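Long-range contacts in fructokinase (Xylella fastidiosa Temecula1, PDB 3LJS), which probably transfers a phosphate from ATP to fructose, as a sugar kinase of the PfkB family: residues Ala300-Leu305 and Ser320-Leu325; Lys4-Cys9 and Gly50-Phe55; Asp16-Pro21 and Gln310-Ala315; Met268-Ala273 and Leu296-Ala301; Gly11-Asp16 and Asp66-Ser71. One frame throughout, in Å; residues are numbered along the deposited sequence.

Contact 1 of 5, residues Ala300-Leu305 and Ser320-Leu325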
# COMPACT_ATOMS: atom_id res chain seq x y z
N ALA B 300 -31.06 1.45 -14.00
CA ALA B 300 -30.44 0.43 -14.85
C ALA B 300 -29.73 1.08 -16.03
O ALA B 300 -28.66 0.63 -16.45
CB ALA B 300 -31.51 -0.54 -15.35
N ALA B 301 -30.32 2.15 -16.56
CA ALA B 301 -29.71 2.85 -17.69
C ALA B 301 -28.38 3.47 -17.28
O ALA B 301 -27.42 3.44 -18.05
CB ALA B 301 -30.66 3.93 -18.21
N VAL B 302 -28.33 4.04 -16.08
CA VAL B 302 -27.09 4.63 -15.57
C VAL B 302 -26.02 3.54 -15.45
O VAL B 302 -24.87 3.71 -15.88
CB VAL B 302 -27.31 5.29 -14.18
CG1 VAL B 302 -25.98 5.82 -13.63
CG2 VAL B 302 -28.33 6.43 -14.29
N GLY B 303 -26.41 2.41 -14.86
CA GLY B 303 -25.48 1.31 -14.69
C GLY B 303 -24.97 0.77 -16.01
O GLY B 303 -23.81 0.39 -16.13
N ALA B 304 -25.84 0.75 -17.02
CA ALA B 304 -25.47 0.24 -18.33
C ALA B 304 -24.49 1.16 -19.07
O ALA B 304 -23.67 0.70 -19.86
CB ALA B 304 -26.72 0.02 -19.18
N LEU B 305 -24.59 2.47 -18.81
CA LEU B 305 -23.72 3.44 -19.47
C LEU B 305 -22.39 3.67 -18.78
O LEU B 305 -21.43 4.13 -19.41
CB LEU B 305 -24.45 4.78 -19.61
CG LEU B 305 -25.59 4.84 -20.64
CD1 LEU B 305 -26.40 6.12 -20.44
CD2 LEU B 305 -25.00 4.78 -22.05
N SER B 320 -28.37 13.74 -19.70
CA SER B 320 -28.76 13.70 -21.11
C SER B 320 -28.48 12.34 -21.76
O SER B 320 -29.30 11.84 -22.53
CB SER B 320 -28.04 14.80 -21.88
OG SER B 320 -26.63 14.68 -21.73
N GLU B 321 -27.32 11.77 -21.46
CA GLU B 321 -26.93 10.48 -22.02
C GLU B 321 -27.80 9.33 -21.50
O GLU B 321 -28.13 8.41 -22.25
CB GLU B 321 -25.46 10.20 -21.70
CG GLU B 321 -24.54 11.27 -22.25
CD GLU B 321 -23.09 11.03 -21.90
OE1 GLU B 321 -22.79 10.85 -20.70
OE2 GLU B 321 -22.25 11.03 -22.82
N VAL B 322 -28.15 9.38 -20.22
CA VAL B 322 -29.00 8.35 -19.64
C VAL B 322 -30.41 8.44 -20.24
O VAL B 322 -30.98 7.43 -20.66
CB VAL B 322 -29.11 8.50 -18.11
CG1 VAL B 322 -30.10 7.47 -17.56
CG2 VAL B 322 -27.74 8.33 -17.48
N LEU B 323 -30.96 9.65 -20.30
CA LEU B 323 -32.29 9.83 -20.86
C LEU B 323 -32.34 9.45 -22.34
O LEU B 323 -33.34 8.91 -22.80
CB LEU B 323 -32.76 11.28 -20.66
CG LEU B 323 -32.98 11.70 -19.19
CD1 LEU B 323 -33.40 13.16 -19.11
CD2 LEU B 323 -34.04 10.80 -18.56
N SER B 324 -31.25 9.71 -23.08
CA SER B 324 -31.22 9.36 -24.49
C SER B 324 -31.27 7.85 -24.67
O SER B 324 -31.93 7.35 -25.57
CB SER B 324 -29.95 9.90 -25.17
OG SER B 324 -29.96 11.31 -25.22
N LEU B 325 -30.55 7.13 -23.81
CA LEU B 325 -30.54 5.67 -23.89
C LEU B 325 -31.94 5.12 -23.65
O LEU B 325 -32.42 4.24 -24.37
CB LEU B 325 -29.58 5.06 -22.86
CG LEU B 325 -29.68 3.54 -22.71
CD1 LEU B 325 -29.39 2.87 -24.05
CD2 LEU B 325 -28.71 3.05 -21.65

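Contact 2 of 5, residues Lys4-Cys9 and Gly50-Phe55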
# COMPACT_ATOMS: atom_id res chain seq x y z
N LYS B 4 -33.50 20.35 1.29
CA LYS B 4 -33.13 19.06 1.88
C LYS B 4 -33.23 18.06 0.73
O LYS B 4 -34.17 17.28 0.64
CB LYS B 4 -34.13 18.71 3.01
CG LYS B 4 -33.68 17.63 4.00
CD LYS B 4 -34.62 17.49 5.22
CE LYS B 4 -34.20 16.33 6.13
NZ LYS B 4 -32.80 16.41 6.65
N LYS B 5 -32.25 18.11 -0.17
CA LYS B 5 -32.23 17.23 -1.34
C LYS B 5 -30.86 16.60 -1.52
O LYS B 5 -30.61 15.90 -2.50
CB LYS B 5 -32.57 18.03 -2.60
CG LYS B 5 -33.86 18.85 -2.54
CD LYS B 5 -35.10 17.96 -2.50
CE LYS B 5 -35.69 17.77 -3.90
NZ LYS B 5 -36.93 16.93 -3.87
N THR B 6 -29.96 16.85 -0.58
CA THR B 6 -28.59 16.34 -0.67
C THR B 6 -28.49 14.85 -0.36
O THR B 6 -29.13 14.36 0.57
CB THR B 6 -27.65 17.12 0.26
OG1 THR B 6 -27.72 18.51 -0.04
CG2 THR B 6 -26.20 16.64 0.09
N ILE B 7 -27.72 14.15 -1.17
CA ILE B 7 -27.49 12.73 -0.97
C ILE B 7 -26.14 12.65 -0.26
O ILE B 7 -25.13 13.13 -0.76
CB ILE B 7 -27.42 11.98 -2.31
CG1 ILE B 7 -28.79 12.05 -2.99
CG2 ILE B 7 -27.00 10.51 -2.08
CD1 ILE B 7 -28.81 11.52 -4.39
N LEU B 8 -26.16 12.06 0.92
CA LEU B 8 -24.97 11.93 1.73
C LEU B 8 -24.42 10.51 1.61
O LEU B 8 -25.07 9.56 2.03
CB LEU B 8 -25.34 12.32 3.16
CG LEU B 8 -24.53 11.99 4.40
CD1 LEU B 8 -23.08 11.80 4.07
CD2 LEU B 8 -24.75 13.12 5.42
N CYS B 9 -23.25 10.39 1.01
CA CYS B 9 -22.60 9.08 0.83
C CYS B 9 -21.51 8.96 1.87
O CYS B 9 -20.57 9.75 1.89
CB CYS B 9 -22.01 8.97 -0.57
SG CYS B 9 -23.26 8.97 -1.88
N GLY B 50 -25.98 15.57 -11.94
CA GLY B 50 -26.41 16.90 -11.53
C GLY B 50 -27.07 16.98 -10.17
O GLY B 50 -27.57 18.03 -9.78
N GLY B 51 -27.08 15.88 -9.43
CA GLY B 51 -27.71 15.89 -8.12
C GLY B 51 -26.83 16.50 -7.04
O GLY B 51 -25.61 16.53 -7.17
N ALA B 52 -27.45 17.00 -5.97
CA ALA B 52 -26.70 17.58 -4.86
C ALA B 52 -26.18 16.40 -4.05
O ALA B 52 -26.97 15.61 -3.54
CB ALA B 52 -27.61 18.46 -4.00
N VAL B 53 -24.87 16.27 -3.93
CA VAL B 53 -24.31 15.14 -3.21
C VAL B 53 -23.04 15.51 -2.46
O VAL B 53 -22.24 16.33 -2.91
CB VAL B 53 -24.00 13.96 -4.17
CG1 VAL B 53 -23.00 14.39 -5.23
CG2 VAL B 53 -23.47 12.77 -3.38
N GLN B 54 -22.88 14.89 -1.30
CA GLN B 54 -21.72 15.13 -0.45
C GLN B 54 -21.13 13.78 -0.07
O GLN B 54 -21.85 12.81 0.13
CB GLN B 54 -22.18 15.90 0.79
CG GLN B 54 -21.13 16.10 1.86
CD GLN B 54 -21.68 16.87 3.06
OE1 GLN B 54 -22.89 16.99 3.23
NE2 GLN B 54 -20.78 17.38 3.89
N PHE B 55 -19.80 13.71 0.00
CA PHE B 55 -19.15 12.48 0.44
C PHE B 55 -18.64 12.76 1.84
O PHE B 55 -17.91 13.73 2.06
CB PHE B 55 -17.97 12.10 -0.45
CG PHE B 55 -17.23 10.88 0.05
CD1 PHE B 55 -17.73 9.60 -0.18
CD2 PHE B 55 -16.08 11.02 0.82
CE1 PHE B 55 -17.08 8.47 0.34
CE2 PHE B 55 -15.43 9.90 1.35
CZ PHE B 55 -15.93 8.62 1.11
O HOH W 1 -29.66 15.34 -4.87

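Contact 3 of 5, residues Asp16-Pro21 and Gln310-Ala315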
# COMPACT_ATOMS: atom_id res chain seq x y z
N ASP B 16 -7.82 2.45 -6.28
CA ASP B 16 -7.81 1.15 -6.92
C ASP B 16 -6.56 1.19 -7.79
O ASP B 16 -6.45 2.05 -8.67
CB ASP B 16 -9.04 0.94 -7.83
CG ASP B 16 -10.33 0.76 -7.06
OD1 ASP B 16 -10.33 0.05 -6.04
OD2 ASP B 16 -11.37 1.31 -7.49
N MSE B 17 -5.61 0.29 -7.53
CA MSE B 17 -4.37 0.22 -8.31
C MSE B 17 -4.51 -0.93 -9.29
O MSE B 17 -4.40 -2.10 -8.91
CB MSE B 17 -3.17 0.01 -7.38
CG MSE B 17 -2.81 1.21 -6.54
SE MSE B 17 -2.02 2.65 -7.59
CE MSE B 17 -0.18 2.09 -7.49
N LEU B 18 -4.74 -0.59 -10.55
CA LEU B 18 -4.95 -1.56 -11.62
C LEU B 18 -3.67 -2.09 -12.26
O LEU B 18 -2.99 -1.39 -12.99
CB LEU B 18 -5.84 -0.94 -12.70
CG LEU B 18 -7.35 -0.82 -12.44
CD1 LEU B 18 -7.64 -0.43 -11.01
CD2 LEU B 18 -7.94 0.18 -13.42
N ALA B 19 -3.36 -3.35 -11.98
CA ALA B 19 -2.17 -3.98 -12.53
C ALA B 19 -2.33 -4.17 -14.03
O ALA B 19 -3.32 -4.75 -14.48
CB ALA B 19 -1.93 -5.33 -11.86
N GLN B 20 -1.37 -3.68 -14.80
CA GLN B 20 -1.41 -3.81 -16.25
C GLN B 20 -0.62 -5.04 -16.68
O GLN B 20 0.33 -5.45 -16.01
CB GLN B 20 -0.80 -2.57 -16.92
CG GLN B 20 -1.55 -1.28 -16.64
CD GLN B 20 -3.05 -1.44 -16.77
OE1 GLN B 20 -3.72 -1.83 -15.81
NE2 GLN B 20 -3.57 -1.15 -17.95
N PRO B 21 -1.02 -5.65 -17.81
CA PRO B 21 -0.33 -6.84 -18.31
C PRO B 21 1.13 -6.55 -18.61
O PRO B 21 1.50 -5.41 -18.89
CB PRO B 21 -1.11 -7.18 -19.58
CG PRO B 21 -2.48 -6.64 -19.29
CD PRO B 21 -2.16 -5.31 -18.66
N GLN B 310 -11.37 -3.21 -15.12
CA GLN B 310 -10.93 -4.09 -14.04
C GLN B 310 -11.66 -3.61 -12.79
O GLN B 310 -11.07 -3.47 -11.72
CB GLN B 310 -9.42 -3.96 -13.81
CG GLN B 310 -8.56 -4.31 -15.01
CD GLN B 310 -7.09 -4.01 -14.78
OE1 GLN B 310 -6.43 -4.65 -13.96
NE2 GLN B 310 -6.57 -3.02 -15.51
N GLY B 311 -12.96 -3.37 -12.93
CA GLY B 311 -13.72 -2.85 -11.80
C GLY B 311 -13.27 -1.40 -11.78
O GLY B 311 -12.52 -1.00 -12.66
N ALA B 312 -13.70 -0.61 -10.81
CA ALA B 312 -13.28 0.79 -10.80
C ALA B 312 -13.86 1.52 -12.01
O ALA B 312 -13.59 1.16 -13.16
CB ALA B 312 -11.75 0.88 -10.81
N PHE B 313 -14.63 2.56 -11.73
CA PHE B 313 -15.28 3.34 -12.78
C PHE B 313 -14.37 4.38 -13.41
O PHE B 313 -13.70 5.15 -12.71
CB PHE B 313 -16.53 4.00 -12.20
CG PHE B 313 -17.58 3.02 -11.77
CD1 PHE B 313 -18.65 2.71 -12.61
CD2 PHE B 313 -17.49 2.37 -10.55
CE1 PHE B 313 -19.60 1.77 -12.24
CE2 PHE B 313 -18.44 1.42 -10.16
CZ PHE B 313 -19.50 1.12 -11.01
N THR B 314 -14.34 4.40 -14.74
CA THR B 314 -13.52 5.36 -15.46
C THR B 314 -14.38 6.47 -16.06
O THR B 314 -13.86 7.49 -16.51
CB THR B 314 -12.71 4.67 -16.59
OG1 THR B 314 -13.61 4.00 -17.49
CG2 THR B 314 -11.74 3.65 -16.01
N ALA B 315 -15.70 6.27 -16.06
CA ALA B 315 -16.61 7.27 -16.60
C ALA B 315 -18.06 7.06 -16.16
O ALA B 315 -18.59 5.94 -16.23
CB ALA B 315 -16.53 7.28 -18.13

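Contact 4 of 5, residues Met268-Ala273 and Leu296-Ala301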
# COMPACT_ATOMS: atom_id res chain seq x y z
N MSE B 268 -30.31 5.47 -8.96
CA MSE B 268 -31.52 5.31 -8.15
C MSE B 268 -31.68 6.42 -7.11
O MSE B 268 -32.74 7.05 -7.03
CB MSE B 268 -31.50 3.95 -7.45
CG MSE B 268 -32.66 3.73 -6.49
SE MSE B 268 -32.57 1.98 -5.63
CE MSE B 268 -31.08 2.32 -4.43
N LEU B 269 -30.64 6.66 -6.31
CA LEU B 269 -30.72 7.69 -5.28
C LEU B 269 -30.90 9.07 -5.91
O LEU B 269 -31.63 9.91 -5.38
CB LEU B 269 -29.47 7.65 -4.40
CG LEU B 269 -29.23 6.30 -3.68
CD1 LEU B 269 -28.02 6.42 -2.75
CD2 LEU B 269 -30.47 5.91 -2.88
N TYR B 270 -30.24 9.30 -7.05
CA TYR B 270 -30.37 10.58 -7.74
C TYR B 270 -31.85 10.83 -8.06
O TYR B 270 -32.36 11.93 -7.82
CB TYR B 270 -29.59 10.57 -9.06
CG TYR B 270 -30.00 11.68 -10.01
CD1 TYR B 270 -29.52 12.99 -9.85
CD2 TYR B 270 -30.92 11.44 -11.03
CE1 TYR B 270 -29.97 14.03 -10.68
CE2 TYR B 270 -31.37 12.46 -11.86
CZ TYR B 270 -30.89 13.75 -11.68
OH TYR B 270 -31.37 14.76 -12.49
N THR B 271 -32.52 9.82 -8.60
CA THR B 271 -33.93 9.96 -8.95
C THR B 271 -34.81 10.18 -7.73
O THR B 271 -35.73 11.00 -7.77
CB THR B 271 -34.44 8.74 -9.75
OG1 THR B 271 -33.60 8.54 -10.90
CG2 THR B 271 -35.85 8.98 -10.24
N PHE B 272 -34.52 9.45 -6.65
CA PHE B 272 -35.27 9.59 -5.40
C PHE B 272 -35.24 11.05 -4.94
O PHE B 272 -36.27 11.64 -4.61
CB PHE B 272 -34.66 8.75 -4.27
CG PHE B 272 -34.93 7.27 -4.37
CD1 PHE B 272 -35.79 6.74 -5.32
CD2 PHE B 272 -34.31 6.40 -3.47
CE1 PHE B 272 -36.03 5.37 -5.38
CE2 PHE B 272 -34.55 5.03 -3.52
CZ PHE B 272 -35.41 4.51 -4.48
N ALA B 273 -34.04 11.62 -4.91
CA ALA B 273 -33.85 12.99 -4.46
C ALA B 273 -34.55 14.00 -5.35
O ALA B 273 -35.01 15.04 -4.88
CB ALA B 273 -32.36 13.31 -4.37
N LEU B 296 -36.49 2.51 -11.41
CA LEU B 296 -35.42 1.53 -11.51
C LEU B 296 -34.94 1.38 -12.95
O LEU B 296 -33.81 0.96 -13.19
CB LEU B 296 -35.86 0.20 -10.91
CG LEU B 296 -36.20 0.35 -9.42
CD1 LEU B 296 -36.62 -1.00 -8.85
CD2 LEU B 296 -35.00 0.91 -8.65
N ARG B 297 -35.80 1.70 -13.92
CA ARG B 297 -35.37 1.62 -15.32
C ARG B 297 -34.27 2.66 -15.53
O ARG B 297 -33.28 2.42 -16.22
CB ARG B 297 -36.53 1.92 -16.28
CG ARG B 297 -36.05 2.13 -17.73
CD ARG B 297 -37.17 2.50 -18.68
NE ARG B 297 -38.13 1.41 -18.85
CZ ARG B 297 -39.36 1.41 -18.34
NH1 ARG B 297 -39.80 2.44 -17.64
NH2 ARG B 297 -40.15 0.36 -18.53
N PHE B 298 -34.46 3.83 -14.92
CA PHE B 298 -33.48 4.91 -15.01
C PHE B 298 -32.16 4.43 -14.40
O PHE B 298 -31.09 4.59 -14.99
CB PHE B 298 -33.97 6.14 -14.24
CG PHE B 298 -33.03 7.31 -14.29
CD1 PHE B 298 -33.15 8.27 -15.29
CD2 PHE B 298 -32.01 7.44 -13.34
CE1 PHE B 298 -32.26 9.35 -15.35
CE2 PHE B 298 -31.12 8.51 -13.39
CZ PHE B 298 -31.24 9.47 -14.39
N ALA B 299 -32.25 3.86 -13.20
CA ALA B 299 -31.07 3.37 -12.50
C ALA B 299 -30.32 2.34 -13.35
O ALA B 299 -29.08 2.36 -13.41
CB ALA B 299 -31.48 2.75 -11.17
N ALA B 300 -31.06 1.45 -14.00
CA ALA B 300 -30.44 0.43 -14.85
C ALA B 300 -29.73 1.08 -16.03
O ALA B 300 -28.66 0.63 -16.45
CB ALA B 300 -31.51 -0.54 -15.35
N ALA B 301 -30.32 2.15 -16.56
CA ALA B 301 -29.71 2.85 -17.69
C ALA B 301 -28.38 3.47 -17.28
O ALA B 301 -27.42 3.44 -18.05
CB ALA B 301 -30.66 3.93 -18.21

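Contact 5 of 5, residues Gly11-Asp16 and Asp66-Ser71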
# COMPACT_ATOMS: atom_id res chain seq x y z
N GLY B 11 -18.54 6.64 4.12
CA GLY B 11 -17.69 5.47 4.14
C GLY B 11 -16.28 5.62 3.62
O GLY B 11 -15.57 6.58 3.93
N GLU B 12 -15.87 4.66 2.81
CA GLU B 12 -14.53 4.68 2.29
C GLU B 12 -14.38 5.14 0.86
O GLU B 12 -15.22 4.86 -0.00
CB GLU B 12 -13.89 3.29 2.44
CG GLU B 12 -14.22 2.29 1.33
CD GLU B 12 -15.66 1.77 1.38
OE1 GLU B 12 -16.44 2.22 2.25
OE2 GLU B 12 -16.00 0.90 0.54
N ALA B 13 -13.31 5.89 0.65
CA ALA B 13 -12.89 6.38 -0.65
C ALA B 13 -11.46 5.87 -0.61
O ALA B 13 -10.75 6.07 0.38
CB ALA B 13 -12.92 7.91 -0.68
N LEU B 14 -11.03 5.16 -1.65
CA LEU B 14 -9.68 4.63 -1.67
C LEU B 14 -9.15 4.59 -3.08
O LEU B 14 -9.85 4.96 -4.02
CB LEU B 14 -9.66 3.22 -1.06
CG LEU B 14 -10.74 2.24 -1.52
CD1 LEU B 14 -10.53 1.85 -2.98
CD2 LEU B 14 -10.69 1.00 -0.64
N ILE B 15 -7.91 4.13 -3.23
CA ILE B 15 -7.28 4.05 -4.54
C ILE B 15 -7.29 2.62 -5.08
O ILE B 15 -6.85 1.69 -4.40
CB ILE B 15 -5.80 4.51 -4.49
CG1 ILE B 15 -5.72 5.97 -4.01
CG2 ILE B 15 -5.15 4.36 -5.85
CD1 ILE B 15 -6.41 6.95 -4.93
N ASP B 16 -7.82 2.45 -6.28
CA ASP B 16 -7.81 1.15 -6.92
C ASP B 16 -6.56 1.19 -7.79
O ASP B 16 -6.45 2.05 -8.67
CB ASP B 16 -9.04 0.94 -7.83
CG ASP B 16 -10.33 0.76 -7.06
OD1 ASP B 16 -10.33 0.05 -6.04
OD2 ASP B 16 -11.37 1.31 -7.49
N ASP B 66 -5.00 13.40 -1.33
CA ASP B 66 -5.14 14.64 -2.08
C ASP B 66 -5.79 14.35 -3.43
O ASP B 66 -6.61 15.13 -3.92
CB ASP B 66 -3.78 15.31 -2.32
CG ASP B 66 -3.10 15.74 -1.03
OD1 ASP B 66 -3.82 16.00 -0.03
OD2 ASP B 66 -1.86 15.85 -1.02
N PHE B 67 -5.41 13.22 -4.02
CA PHE B 67 -5.96 12.81 -5.31
C PHE B 67 -7.46 12.58 -5.22
O PHE B 67 -8.22 12.99 -6.10
CB PHE B 67 -5.30 11.52 -5.79
CG PHE B 67 -5.92 10.95 -7.03
CD1 PHE B 67 -5.82 11.61 -8.25
CD2 PHE B 67 -6.59 9.73 -6.98
CE1 PHE B 67 -6.38 11.06 -9.41
CE2 PHE B 67 -7.16 9.18 -8.13
CZ PHE B 67 -7.05 9.84 -9.34
N LEU B 68 -7.88 11.90 -4.16
CA LEU B 68 -9.29 11.62 -3.95
C LEU B 68 -10.06 12.91 -3.68
O LEU B 68 -11.15 13.12 -4.21
CB LEU B 68 -9.46 10.64 -2.79
CG LEU B 68 -8.94 9.23 -3.09
CD1 LEU B 68 -8.98 8.37 -1.84
CD2 LEU B 68 -9.78 8.60 -4.20
N PHE B 69 -9.49 13.78 -2.85
CA PHE B 69 -10.15 15.04 -2.53
C PHE B 69 -10.39 15.87 -3.79
O PHE B 69 -11.49 16.39 -4.00
CB PHE B 69 -9.30 15.86 -1.56
CG PHE B 69 -9.97 17.11 -1.07
CD1 PHE B 69 -10.72 17.10 0.10
CD2 PHE B 69 -9.88 18.29 -1.80
CE1 PHE B 69 -11.38 18.25 0.54
CE2 PHE B 69 -10.54 19.45 -1.37
CZ PHE B 69 -11.29 19.43 -0.20
N ASP B 70 -9.35 16.02 -4.61
CA ASP B 70 -9.45 16.79 -5.84
C ASP B 70 -10.40 16.14 -6.84
O ASP B 70 -11.13 16.83 -7.55
CB ASP B 70 -8.07 16.97 -6.49
CG ASP B 70 -7.12 17.76 -5.62
OD1 ASP B 70 -7.57 18.71 -4.93
OD2 ASP B 70 -5.91 17.45 -5.63
N SER B 71 -10.38 14.81 -6.90
CA SER B 71 -11.27 14.08 -7.81
C SER B 71 -12.72 14.38 -7.44
O SER B 71 -13.56 14.57 -8.32
CB SER B 71 -11.02 12.57 -7.72
OG SER B 71 -9.72 12.24 -8.19

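Contact 1 of 5, residues Ala300-Leu305 and Ser320-Leu325
L305 lays its CD1 methyl on the backbone of the opposing helix, 3.5 Å from V322 CA and 3.4 Å from E321 O, and covers the turn around E321 and V322 with this one branch of its forked side chain. The contact is a helix-helix packing at the C-terminal end of the ribokinase-like fold, where helix 289-305 finishes and helix 319-328 lies across it; the axes come within 9.1 Å at an angle of 109°. V322 fills the middle: CG1 rests on A301 CB at 3.6 Å, and CG2 turns to V302 CG2 at 3.8 Å and to the L305 methyl; V302 CG2 lies near both. Alanine suits position 301 because a single methyl leaves space for a beta-branched neighbour. One turn after E321, L325 has CG anti to its backbone N (chi1 171°), and its side chain slides past that of L305 in the opposite direction. No hydrogen bond joins the segments, and the carboxylate of E321, at the border of the patch, is held through OE1 by the backbone N of M318. Loop residues F250 and P317 adjoin this apolar patch. L325 CD2 ends 3.7 Å from L305 CG and 3.8 Å from A301 O.

Contact 2 of 5, residues Lys4-Cys9 and Gly50-Phe55
V53 and I7 face each other across two parallel strands, and the valine can be followed outward atom by atom. Its CB lies 3.7 Å from I7 O; CG2, anti to the backbone N, comes as close as 3.1 Å to that same oxygen, a tight fit, and the same methyl also lies 4.1 Å from C9 SG. CG1, the other tip, sits between the backbone N and the carbonyl carbon (chi1 60°). The valine also packs on V46 and A47 of helix 38-49. Strands 6-10 and 53-60 are neighbours in the large sheet of the Rossmann-like core; the helix crosses over between them, with two small-sheet strands inserted on the way. Three backbone bonds hold the pair: I7 N to A52 O, Q54 N to I7 O, and C9 N to Q54 O, each 2.9 Å long. Where the strands begin to pair, water 1 donates to both K5 O and A52 O. T6 and Q54 lie on the other face from the valine, with T6 CG2 4.1 Å from Q54 CB. The peptide hydrogen bonds fix direction and register, while I7, V53 and C9, small or branched and apolar, seal the sheet against helix 38-49.

Contact 3 of 5, residues Asp16-Pro21 and Gln310-Ala315
D16-L18 of an extended strand runs beside Q310-A312, where the chain has positive phi at three residues in a row, and the two backbones keep well apart: CA atoms are 6.7 Å apart for D16 and A312, and 6.9 Å for L18 and Q310. Side chains therefore make the join. G311 suits the middle of this bend because glycine readily adopts phi 75° with psi near 180°. Q310 carries most of the join: its chain is extended beyond CG (chi2 173°), which puts CD near L18, and the two side chains cross obliquely, with NE2 3.6 Å from L18 CB. Q310 OE1 stands 3.2 Å from A19 O, two acceptors that make no bond. Strand 14-19 belongs to the small four-stranded sheet, the lid of PfkB-family kinases, and selenomethionine M17, on the opposite side from D16 and L18, packs on M17 of the second subunit. The segment 310-312 comes from the large domain, so the contact bridges lid and core. A312, whose small side chain lets the acid come close, puts CB 3.4 Å from D16 OD2 and 4.3 Å from L18 CD1. The D16 side chain lies about 10 Å from that of ATP-binding R170.

Contact 4 of 5, residues Met268-Ala273 and Leu296-Ala301
F298 packs its ring against two residues of the opposing helix, T271 and Y270, in a buried helix-helix contact of the ribokinase-like core. Helix 262-275, which follows the ATP-binding residue G261, meets helix 289-305 with the axes 8.9 Å apart and their directions at 139°. The phenylalanine has CG anti to its backbone N (chi1 -179°), which points CG toward the other helix, where the ring lies between the two. There it lies nearly parallel to the Y270 ring, the planes 22° apart, but slid so far that the rings barely overlap, their centroids separated by 5.8 Å; the closest atoms of this ring pair are Y270 CD2 and F298 CE2, at 3.8 Å. L319 of the following helix touches both rings.

T271 sets its OG1 beside the backbone N, and from there the hydroxyl hydrogen-bonds to G267 O one turn earlier. OG1 also comes 3.1 Å from F298 CD2, obliquely to the ring. A threonine can thus present an oxygen to an apolar interface with its polar need already met. A299 and M268 form the closest backbone approach, CA to CA 4.8 Å, which a single methyl on one side makes possible: A299 CB is 3.9 Å from M268 CB. M268, a selenomethionine in the place of methionine, runs straight through CG to SE before bending at chi3. Its side chain is about 6 Å from that of K195, another ATP-binding residue. The unbranched methionine-type chain lies alongside L296, both pointing the same way, with SE 4.0 Å from L296 CD2.

Contact 5 of 5, residues Gly11-Asp16 and Asp66-Ser71
I15 sends its CG1 to the side of the backbone N (chi1 -60°), and a second bend (chi2 -62°) carries CD1 to the helix, where it meets both F67 and L68. The methyl arrives at the edge of the phenylalanine ring, near its plane, 3.5 Å from F67 CD2, and touches L68 CD2 at 3.8 Å. F67 has its CG anti to the backbone N, and its ring stands on the side of helix 63-75 that faces the strand. One face of that ring is covered by S71 OG, 3.7 Å above its centre; the same hydroxyl donates to F67 O, which also accepts from S71 N on the opposite face of its carbonyl plane. The setting is the junction of lid and core in this PfkB-type fold: the chain leaves strand 6-10 and enters strand 14-19, whose start runs across the helix at 97°. L68 CD1 lies 3.7 Å from A13 O, and L68 CD2 approaches L14 O at 3.6 Å, so the forked leucine straddles two successive peptides. A13, with only a methyl, leaves space for this fork and for F55 and L59 of strand 53-60. A13 CB is 4.1 Å from L68 CD1.

Contacts 2, 4 and 5 are buried, whereas contacts 1 and 3 are only partly so. Contact 2 alone relies on backbone hydrogen bonds, as befits neighbouring strands; the other four join their segments through side-chain packing. Contacts 1 and 4 share helix 289-305 and meet through F298, which V322 and L323 touch. Contact 4 also touches contact 2, where I7 CD1 reaches the backbone of helix 262-275, and contact 2 reaches contact 5 through the F55 ring on A13. Contacts 3 and 5 both use strand 14-19: contact 5 packs its start on the apolar face of helix 63-75, contact 3 sets D16 and L18 beside the bend at 310-312, with a mixed polar and apolar chemistry.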